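Local coordinates for protein separin (Saccharomyces cerevisiae, PDB 5U1T) that cleaves the MCD1/SCC1 subunit of cohesin at the onset of anaphase, as a caspase-like cysteine protease held inactive by securin for most of the cell cycle, at residues I830-C835 with N860-Y865; I854-A859 with Y880-F885. All coordinates share one frame; numbering follows the deposited sequence.

Contact 1. Residues I830-C835 with N860-Y865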
loop_
_atom_site.group_PDB
_atom_site.type_symbol
_atom_site.label_atom_id
_atom_site.label_comp_id
_atom_site.label_asym_id
_atom_site.label_seq_id
_atom_site.Cartn_x
_atom_site.Cartn_y
_atom_site.Cartn_z
ATOM N N ILE A 830 9.453 6.769 -6.332
ATOM C CA ILE A 830 8.745 7.519 -5.320
ATOM C C ILE A 830 8.871 6.889 -3.964
ATOM O O ILE A 830 8.791 7.547 -2.967
ATOM C CB ILE A 830 7.269 7.663 -5.656
ATOM C CG1 ILE A 830 6.593 8.594 -4.680
ATOM C CG2 ILE A 830 6.583 6.332 -5.571
ATOM C CD1 ILE A 830 6.949 10.027 -4.896
ATOM N N ILE A 831 9.060 5.594 -3.928
ATOM C CA ILE A 831 9.216 4.925 -2.647
ATOM C C ILE A 831 10.654 5.054 -2.166
ATOM O O ILE A 831 10.900 5.359 -1.009
ATOM C CB ILE A 831 8.823 3.447 -2.718
ATOM C CG1 ILE A 831 7.367 3.306 -3.160
ATOM C CG2 ILE A 831 8.990 2.802 -1.354
ATOM C CD1 ILE A 831 6.352 3.844 -2.160
ATOM N N VAL A 832 11.598 4.834 -3.069
ATOM C CA VAL A 832 13.004 4.997 -2.761
ATOM C C VAL A 832 13.287 6.424 -2.298
ATOM O O VAL A 832 13.957 6.625 -1.280
ATOM C CB VAL A 832 13.874 4.630 -3.972
ATOM C CG1 VAL A 832 15.325 4.976 -3.733
ATOM C CG2 VAL A 832 13.733 3.152 -4.266
ATOM N N TYR A 833 12.761 7.415 -3.012
ATOM C CA TYR A 833 12.969 8.796 -2.600
ATOM C C TYR A 833 12.411 9.055 -1.202
ATOM O O TYR A 833 13.138 9.510 -0.328
ATOM C CB TYR A 833 12.344 9.811 -3.563
ATOM C CG TYR A 833 12.511 11.197 -2.982
ATOM C CD1 TYR A 833 13.783 11.753 -2.855
ATOM C CD2 TYR A 833 11.427 11.909 -2.466
ATOM C CE1 TYR A 833 13.972 12.981 -2.276
ATOM C CE2 TYR A 833 11.611 13.144 -1.877
ATOM C CZ TYR A 833 12.888 13.674 -1.786
ATOM O OH TYR A 833 13.103 14.907 -1.206
ATOM N N ARG A 834 11.127 8.780 -0.999
ATOM C CA ARG A 834 10.481 9.071 0.269
ATOM C C ARG A 834 11.194 8.414 1.438
ATOM O O ARG A 834 11.319 9.025 2.514
ATOM C CB ARG A 834 9.019 8.629 0.265
ATOM C CG ARG A 834 8.109 9.463 -0.575
ATOM C CD ARG A 834 8.218 10.927 -0.241
ATOM N NE ARG A 834 7.382 11.708 -1.138
ATOM C CZ ARG A 834 6.113 12.029 -0.890
ATOM N NH1 ARG A 834 5.546 11.651 0.246
ATOM N NH2 ARG A 834 5.412 12.739 -1.773
ATOM N N CYS A 835 11.671 7.192 1.240
ATOM C CA CYS A 835 12.363 6.499 2.314
ATOM C C CYS A 835 13.705 7.160 2.610
ATOM O O CYS A 835 14.087 7.314 3.766
ATOM C CB CYS A 835 12.578 5.032 1.975
ATOM S SG CYS A 835 11.113 4.021 2.094
ATOM N N ASN A 860 18.815 13.160 -2.869
ATOM C CA ASN A 860 18.833 14.161 -3.921
ATOM C C ASN A 860 18.949 13.529 -5.300
ATOM O O ASN A 860 18.313 13.970 -6.253
ATOM C CB ASN A 860 19.974 15.139 -3.706
ATOM C CG ASN A 860 19.681 16.142 -2.626
ATOM O OD1 ASN A 860 18.561 16.230 -2.130
ATOM N ND2 ASN A 860 20.686 16.920 -2.264
ATOM N N LYS A 861 19.767 12.488 -5.401
ATOM C CA LYS A 861 19.863 11.709 -6.626
ATOM C C LYS A 861 18.522 11.090 -6.972
ATOM O O LYS A 861 18.029 11.245 -8.085
ATOM C CB LYS A 861 20.908 10.620 -6.470
ATOM C CG LYS A 861 21.535 10.188 -7.768
ATOM C CD LYS A 861 22.999 9.849 -7.526
ATOM C CE LYS A 861 23.699 10.985 -6.736
ATOM N NZ LYS A 861 24.914 10.508 -5.969
ATOM N N ALA A 862 17.940 10.391 -6.000
ATOM C CA ALA A 862 16.658 9.719 -6.160
ATOM C C ALA A 862 15.570 10.645 -6.696
ATOM O O ALA A 862 14.733 10.218 -7.481
ATOM C CB ALA A 862 16.226 9.110 -4.837
ATOM N N PHE A 863 15.599 11.908 -6.280
ATOM C CA PHE A 863 14.619 12.921 -6.698
ATOM C C PHE A 863 14.591 13.160 -8.214
ATOM O O PHE A 863 13.548 13.521 -8.786
ATOM C CB PHE A 863 14.904 14.256 -5.978
ATOM C CG PHE A 863 13.827 15.275 -6.136
ATOM C CD1 PHE A 863 12.626 15.135 -5.470
ATOM C CD2 PHE A 863 14.021 16.380 -6.937
ATOM C CE1 PHE A 863 11.625 16.073 -5.623
ATOM C CE2 PHE A 863 13.030 17.325 -7.089
ATOM C CZ PHE A 863 11.827 17.173 -6.439
ATOM N N ASP A 864 15.740 12.973 -8.856
ATOM C CA ASP A 864 15.837 13.151 -10.294
ATOM C C ASP A 864 14.814 12.331 -11.059
ATOM O O ASP A 864 14.323 12.768 -12.093
ATOM C CB ASP A 864 17.233 12.795 -10.783
ATOM C CG ASP A 864 18.209 13.906 -10.551
ATOM O OD1 ASP A 864 17.758 15.079 -10.509
ATOM O OD2 ASP A 864 19.420 13.617 -10.396
ATOM N N TYR A 865 14.486 11.159 -10.529
ATOM C CA TYR A 865 13.586 10.219 -11.197
ATOM C C TYR A 865 12.137 10.552 -10.934
ATOM O O TYR A 865 11.262 9.736 -11.178
ATOM C CB TYR A 865 13.868 8.796 -10.733
ATOM C CG TYR A 865 15.263 8.323 -11.072
ATOM C CD1 TYR A 865 16.377 8.882 -10.457
ATOM C CD2 TYR A 865 15.465 7.308 -11.999
ATOM C CE1 TYR A 865 17.644 8.464 -10.760
ATOM C CE2 TYR A 865 16.748 6.873 -12.309
ATOM C CZ TYR A 865 17.831 7.460 -11.685
ATOM O OH TYR A 865 19.105 7.036 -11.990
#
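Tyr833 meets Phe863 as an edge-to-face aromatic pair, the edge of the phenylalanine turned toward the face of the tyrosine. The ring centroids lie 5.4 Å apart and the planes are inclined at 59°. Contact is off-centre: Phe863 CD1 sits over the rim of the tyrosine ring, 4.0 Å from Tyr833 CZ. The two side chains run alongside each other in the same direction; each has CG anti to its backbone N (chi1 175° for Tyr833, -169° for Phe863). Along the same ring, Tyr833 CD1 comes 3.9 Å from the amide Phe863 N, and Tyr833 CE1 rests 4.0 Å from Phe863 CB.

The remaining contacts are apolar. Ala862 CB packs 4.0 Å from Tyr833 CA and also meets the edge of the ring at CD1, close to the ring plane, while Val832 CG1 adds a looser touch on the same methyl. With so small a residue facing Tyr833, the CA atoms of Tyr833 and Ala862 approach to 5.2 Å. An alanine replacing Tyr833 is likely to leave the edge of Phe863 without its aromatic partner and open a gap between the helices.

Phe878 of helix 872-881 stacks on Phe863 and also touches Tyr833. The arrangement is that of an antiparallel helical hairpin, helices 829-845 and 849-863 joined by a short turn and packed closely at Ala862.

Contact 2. Residues I854-A859 with Y880-F885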
loop_
_atom_site.group_PDB
_atom_site.type_symbol
_atom_site.label_atom_id
_atom_site.label_comp_id
_atom_site.label_asym_id
_atom_site.label_seq_id
_atom_site.Cartn_x
_atom_site.Cartn_y
_atom_site.Cartn_z
ATOM N N ILE A 854 25.529 11.032 3.454
ATOM C CA ILE A 854 25.356 10.014 2.443
ATOM C C ILE A 854 23.902 9.918 2.003
ATOM O O ILE A 854 23.639 9.783 0.810
ATOM C CB ILE A 854 25.838 8.639 2.940
ATOM C CG1 ILE A 854 27.368 8.552 2.844
ATOM C CG2 ILE A 854 25.172 7.522 2.147
ATOM C CD1 ILE A 854 27.972 7.386 3.617
ATOM N N THR A 855 22.952 10.002 2.934
ATOM C CA THR A 855 21.569 9.792 2.521
ATOM C C THR A 855 20.942 11.066 1.975
ATOM O O THR A 855 19.931 11.003 1.273
ATOM C CB THR A 855 20.684 9.245 3.643
ATOM O OG1 THR A 855 20.643 10.185 4.708
ATOM C CG2 THR A 855 21.220 7.925 4.158
ATOM N N LEU A 856 21.533 12.219 2.267
ATOM C CA LEU A 856 21.108 13.447 1.595
ATOM C C LEU A 856 21.524 13.392 0.122
ATOM O O LEU A 856 20.763 13.798 -0.758
ATOM C CB LEU A 856 21.689 14.695 2.262
ATOM C CG LEU A 856 21.380 16.008 1.528
ATOM C CD1 LEU A 856 19.882 16.290 1.448
ATOM C CD2 LEU A 856 22.092 17.161 2.175
ATOM N N GLY A 857 22.731 12.893 -0.144
ATOM C CA GLY A 857 23.202 12.716 -1.508
ATOM C C GLY A 857 22.346 11.712 -2.268
ATOM O O GLY A 857 21.933 11.958 -3.411
ATOM N N LYS A 858 22.069 10.578 -1.631
ATOM C CA LYS A 858 21.215 9.572 -2.230
ATOM C C LYS A 858 19.812 10.151 -2.450
ATOM O O LYS A 858 19.271 10.026 -3.553
ATOM C CB LYS A 858 21.160 8.300 -1.374
ATOM C CG LYS A 858 22.433 7.469 -1.413
ATOM C CD LYS A 858 22.286 6.159 -0.669
ATOM C CE LYS A 858 23.624 5.432 -0.615
ATOM N NZ LYS A 858 23.574 4.135 0.112
ATOM N N ALA A 859 19.237 10.814 -1.440
ATOM C CA ALA A 859 17.874 11.337 -1.579
ATOM C C ALA A 859 17.785 12.330 -2.734
ATOM O O ALA A 859 16.807 12.332 -3.495
ATOM C CB ALA A 859 17.405 11.982 -0.295
ATOM N N TYR A 880 12.896 21.602 1.155
ATOM C CA TYR A 880 13.171 21.609 2.589
ATOM C C TYR A 880 14.529 21.017 2.945
ATOM O O TYR A 880 15.360 21.681 3.552
ATOM C CB TYR A 880 12.090 20.830 3.309
ATOM C CG TYR A 880 12.182 20.883 4.807
ATOM C CD1 TYR A 880 11.843 22.035 5.491
ATOM C CD2 TYR A 880 12.582 19.773 5.540
ATOM C CE1 TYR A 880 11.900 22.091 6.850
ATOM C CE2 TYR A 880 12.641 19.818 6.911
ATOM C CZ TYR A 880 12.300 20.984 7.560
ATOM O OH TYR A 880 12.345 21.060 8.934
ATOM N N ASP A 881 14.726 19.757 2.582
ATOM C CA ASP A 881 16.009 19.084 2.726
ATOM C C ASP A 881 17.168 19.945 2.276
ATOM O O ASP A 881 18.230 19.889 2.878
ATOM C CB ASP A 881 16.053 17.778 1.927
ATOM C CG ASP A 881 15.343 16.641 2.618
ATOM O OD1 ASP A 881 15.223 16.696 3.854
ATOM O OD2 ASP A 881 14.912 15.684 1.934
ATOM N N ASN A 882 16.991 20.733 1.224
ATOM C CA ASN A 882 18.140 21.445 0.696
ATOM C C ASN A 882 18.173 22.921 1.089
ATOM O O ASN A 882 18.851 23.717 0.442
ATOM C CB ASN A 882 18.198 21.298 -0.825
ATOM C CG ASN A 882 18.427 19.845 -1.269
ATOM O OD1 ASN A 882 19.562 19.392 -1.397
ATOM N ND2 ASN A 882 17.338 19.115 -1.503
ATOM N N LYS A 883 17.446 23.272 2.151
ATOM C CA LYS A 883 17.437 24.624 2.721
ATOM C C LYS A 883 16.834 25.715 1.839
ATOM O O LYS A 883 17.085 26.907 2.064
ATOM C CB LYS A 883 18.851 25.061 3.082
ATOM C CG LYS A 883 19.545 24.204 4.090
ATOM C CD LYS A 883 18.768 24.151 5.366
ATOM C CE LYS A 883 19.562 23.339 6.340
ATOM N NZ LYS A 883 20.229 22.253 5.550
ATOM N N GLU A 884 16.053 25.340 0.830
ATOM C CA GLU A 884 15.470 26.360 -0.038
ATOM C C GLU A 884 14.046 26.704 0.357
ATOM O O GLU A 884 13.109 26.504 -0.411
ATOM C CB GLU A 884 15.547 25.912 -1.472
ATOM C CG GLU A 884 16.970 25.911 -1.920
ATOM C CD GLU A 884 17.124 25.308 -3.265
ATOM O OE1 GLU A 884 17.956 24.378 -3.392
ATOM O OE2 GLU A 884 16.401 25.751 -4.191
ATOM N N PHE A 885 13.908 27.236 1.571
ATOM C CA PHE A 885 12.605 27.478 2.156
ATOM C C PHE A 885 11.876 28.551 1.366
ATOM O O PHE A 885 10.644 28.580 1.324
ATOM C CB PHE A 885 12.740 27.875 3.619
ATOM C CG PHE A 885 13.643 26.971 4.412
ATOM C CD1 PHE A 885 13.620 25.599 4.224
ATOM C CD2 PHE A 885 14.527 27.497 5.345
ATOM C CE1 PHE A 885 14.455 24.767 4.960
ATOM C CE2 PHE A 885 15.366 26.681 6.074
ATOM C CZ PHE A 885 15.336 25.314 5.885
#
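A helix C-terminus closed by a Schellman motif is what helix 849-863 meets here, within the helical part of separase. Helix 872-881 ends at this point: Lys883, with a positive phi of 66°, is the C-prime residue, and its amide N bonds back to Tyr880 O at 3.0 Å. Glu884, whose N bonds to the carbonyl oxygen of the residue before Tyr880, takes the N-cap position of the next helix, 885-891.

From the other side a single side chain makes the contact. Leu856 stands with CG anti to the backbone N (chi1 175°), which carries CD1 across to the helix end although the CA atoms of Leu856 and Asp881 remain 7.7 Å apart. The two side chains run past one another in opposed senses, and the leucine methyl meets the aspartate at CB, not at the carboxylate. That carboxylate is engaged by helix 829-845, where His837 ND1 is hydrogen-bonded to Asp881 OD2; His840 of the same helix touches both Leu856 and Asp881.

Asn882, the first residue to leave helical geometry, has its side-chain amide held at both ends. Its ND2 bonds to Phe878 O, one turn back, and its OD1 accepts from Asn860 ND2, farther along helix 849-863. The leucine therefore packs beside a tethered amide as well as the aspartate: Leu856 CD1 lies 4.1 Å from Asp881 CB and 4.2 Å from Asn882 OD1.

Overall arrangement
Followed from the N terminus, the chain enters contact 1 on helix 829-845, turns back into helix 849-863 and reaches the first half of contact 2 at 854-859. Residues 860-865 come directly after and close the first loop, and helix 872-881 then brings 880-885 up to close the second. The two loops cross, their segments alternating along the chain, and share helix 849-863, whose successive turns serve contact 2 and then contact 1. Their centres are about 11 Å apart. The side-chain hydrogen bond between Asn860 and Asn882 connects the two contacts, so three consecutive helices are tied into one packed unit.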